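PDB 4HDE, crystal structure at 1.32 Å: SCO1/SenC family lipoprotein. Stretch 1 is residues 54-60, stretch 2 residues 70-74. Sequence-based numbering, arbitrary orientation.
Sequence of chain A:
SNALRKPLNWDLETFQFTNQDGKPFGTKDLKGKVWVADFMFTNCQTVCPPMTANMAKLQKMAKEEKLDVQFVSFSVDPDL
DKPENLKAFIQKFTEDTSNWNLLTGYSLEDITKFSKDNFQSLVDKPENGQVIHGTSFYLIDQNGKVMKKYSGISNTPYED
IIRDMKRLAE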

# COMPACT_ATOMS: atom_id res chain seq x y z
N ASN A 54 -0.81 10.24 5.56
CA ASN A 54 0.55 10.40 5.05
C ASN A 54 0.65 9.92 3.60
O ASN A 54 1.29 10.56 2.76
CB ASN A 54 1.56 9.66 5.93
CG ASN A 54 1.66 10.25 7.32
OD1 ASN A 54 1.27 11.39 7.56
ND2 ASN A 54 2.18 9.46 8.25
N MSE A 55 0.01 8.81 3.29
CA MSE A 55 -0.03 8.36 1.92
C MSE A 55 -0.75 9.38 1.03
O MSE A 55 -0.33 9.61 -0.10
CB MSE A 55 -0.65 6.97 1.83
CG MSE A 55 -0.60 6.40 0.41
SE MSE A 55 -0.95 4.49 0.27
CE MSE A 55 0.84 3.84 0.71
N ALA A 56 -1.81 10.00 1.54
CA ALA A 56 -2.50 11.04 0.78
C ALA A 56 -1.60 12.26 0.51
O ALA A 56 -1.67 12.87 -0.56
CB ALA A 56 -3.77 11.46 1.49
N LYS A 57 -0.76 12.62 1.48
CA LYS A 57 0.18 13.72 1.28
C LYS A 57 1.17 13.34 0.18
O LYS A 57 1.45 14.15 -0.71
CB LYS A 57 0.91 14.05 2.57
CG LYS A 57 1.89 15.21 2.43
CD LYS A 57 2.34 15.76 3.78
CE LYS A 57 3.47 16.77 3.61
NZ LYS A 57 3.11 17.93 2.74
N LEU A 58 1.65 12.11 0.21
CA LEU A 58 2.55 11.60 -0.82
C LEU A 58 1.87 11.61 -2.19
O LEU A 58 2.49 11.97 -3.19
CB LEU A 58 3.03 10.20 -0.47
CG LEU A 58 4.00 9.53 -1.44
CD1 LEU A 58 5.23 10.38 -1.65
CD2 LEU A 58 4.38 8.17 -0.89
N GLN A 59 0.60 11.21 -2.24
CA GLN A 59 -0.16 11.21 -3.48
C GLN A 59 -0.24 12.61 -4.07
O GLN A 59 -0.00 12.82 -5.27
CB GLN A 59 -1.57 10.66 -3.22
CG GLN A 59 -2.48 10.66 -4.44
CD GLN A 59 -3.92 10.32 -4.12
OE1 GLN A 59 -4.50 10.82 -3.15
NE2 GLN A 59 -4.54 9.50 -4.97
N LYS A 60 -0.55 13.60 -3.24
CA LYS A 60 -0.68 14.97 -3.68
C LYS A 60 0.67 15.52 -4.17
O LYS A 60 0.76 16.20 -5.20
CB LYS A 60 -1.23 15.83 -2.54
CG LYS A 60 -1.70 17.20 -2.95
CD LYS A 60 -2.20 17.98 -1.74
CE LYS A 60 -3.43 18.81 -2.08
NZ LYS A 60 -4.60 17.94 -2.38
N GLN A 70 1.16 4.73 -8.77
CA GLN A 70 -0.04 4.12 -8.18
C GLN A 70 0.15 3.90 -6.69
O GLN A 70 1.27 3.74 -6.21
CB GLN A 70 -0.31 2.76 -8.83
CG GLN A 70 -0.61 2.83 -10.31
CD GLN A 70 -1.94 3.49 -10.61
OE1 GLN A 70 -2.95 3.23 -9.95
NE2 GLN A 70 -1.95 4.35 -11.63
N PHE A 71 -0.97 3.90 -5.97
CA PHE A 71 -0.98 3.62 -4.54
C PHE A 71 -1.87 2.44 -4.28
O PHE A 71 -2.94 2.31 -4.88
CB PHE A 71 -1.45 4.86 -3.77
CG PHE A 71 -0.51 6.02 -3.90
CD1 PHE A 71 0.57 6.13 -3.05
CD2 PHE A 71 -0.66 6.95 -4.92
CE1 PHE A 71 1.47 7.18 -3.19
CE2 PHE A 71 0.23 7.99 -5.06
CZ PHE A 71 1.29 8.10 -4.20
N VAL A 72 -1.40 1.56 -3.40
CA VAL A 72 -2.13 0.34 -3.06
C VAL A 72 -2.08 0.14 -1.56
O VAL A 72 -1.01 0.14 -0.97
CB VAL A 72 -1.53 -0.89 -3.77
CG1 VAL A 72 -2.24 -2.18 -3.34
CG2 VAL A 72 -1.59 -0.72 -5.28
N SER A 73 -3.25 -0.04 -0.96
CA SER A 73 -3.35 -0.37 0.46
C SER A 73 -4.00 -1.74 0.60
O SER A 73 -5.13 -1.93 0.16
CB SER A 73 -4.21 0.66 1.20
OG SER A 73 -3.65 1.97 1.09
N PHE A 74 -3.31 -2.68 1.22
CA PHE A 74 -3.86 -4.01 1.44
C PHE A 74 -4.53 -4.06 2.80
O PHE A 74 -3.89 -3.72 3.80
CB PHE A 74 -2.76 -5.09 1.44
CG PHE A 74 -1.99 -5.18 0.15
CD1 PHE A 74 -2.47 -5.94 -0.90
CD2 PHE A 74 -0.75 -4.56 0.02
CE1 PHE A 74 -1.76 -6.05 -2.08
CE2 PHE A 74 -0.03 -4.67 -1.17
CZ PHE A 74 -0.54 -5.42 -2.22

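Residues 54-60 lie within a longer helix, and residues 70-74 form a strand that runs almost antiparallel to it, at 169° between the two N-to-C directions. The axes approach to 10.0 Å, a spacing that leaves room for side chains between the two backbones. No hydrogen bond crosses the gap. The helix spends its backbone polarity on itself, as in the bond from Gln 59 N to Met 55 O at 2.8 Å, so what joins the two elements is van der Waals packing, centred on the ring of Phe 71.

Asn 54, partly exposed at the start of the stretch, is out of reach of the strand, and its ND2 is hydrogen-bonded elsewhere in the structure. Met 55, present as selenomethionine, makes the first contact. Its CA-to-CB bond points toward the strand, and the t, t, m side chain is long enough to reach from Phe 71 to Ser 73. Met 55 CG lies 3.7 Å from Phe 71 CD1, an apolar contact, while the selenium reaches further: Met 55 SE is 3.8 Å from Ser 73 OG. Met 55 SE also sits 5.2 Å from the centroid of the Phe 71 ring, obliquely placed at 68° off the normal. A flexible, polarizable, unbranched chain suits such a position, because it can follow the surface it packs on. Ser 73 is small enough to leave space for it, and its hydroxyl is satisfied by a hydrogen bond elsewhere.

The helix then turns its other side outward. The CA-to-CB bond of Ala 56 points away from the strand, and Lys 57 is exposed and out of reach of the strand, a place that suits a charged side chain.

The CA-to-CB bond of Leu 58 points toward the strand again. Leu 58 CD2 lies 3.8 Å from Phe 71 CE1, at the edge of the ring and near its plane, where a branched aliphatic group packs without any directional demand.

Gln 59 is the residue in register with Phe 71, their CA atoms 7.7 Å apart. Although its CA-to-CB bond points sideways, the ring comes right up to its backbone, with Gln 59 CA 3.5 Å from Phe 71 CZ. Gln 59 CB lies 4.2 Å from the centroid of the Phe 71 ring and 30° off the normal, an off-centre CH-pi contact. Glutamine can serve here because its aliphatic base meets the aromatic ring while OE1 and NE2 of this buried residue are both hydrogen-bonded elsewhere.

Lys 60 closes the stretch, exposed, its CA-to-CB bond pointing away from the strand. Phe 71 thus gathers Met 55, Leu 58 and Gln 59 about one ring, whereas the CA-to-CB bond of the neighbouring Val 72 points away from the helix.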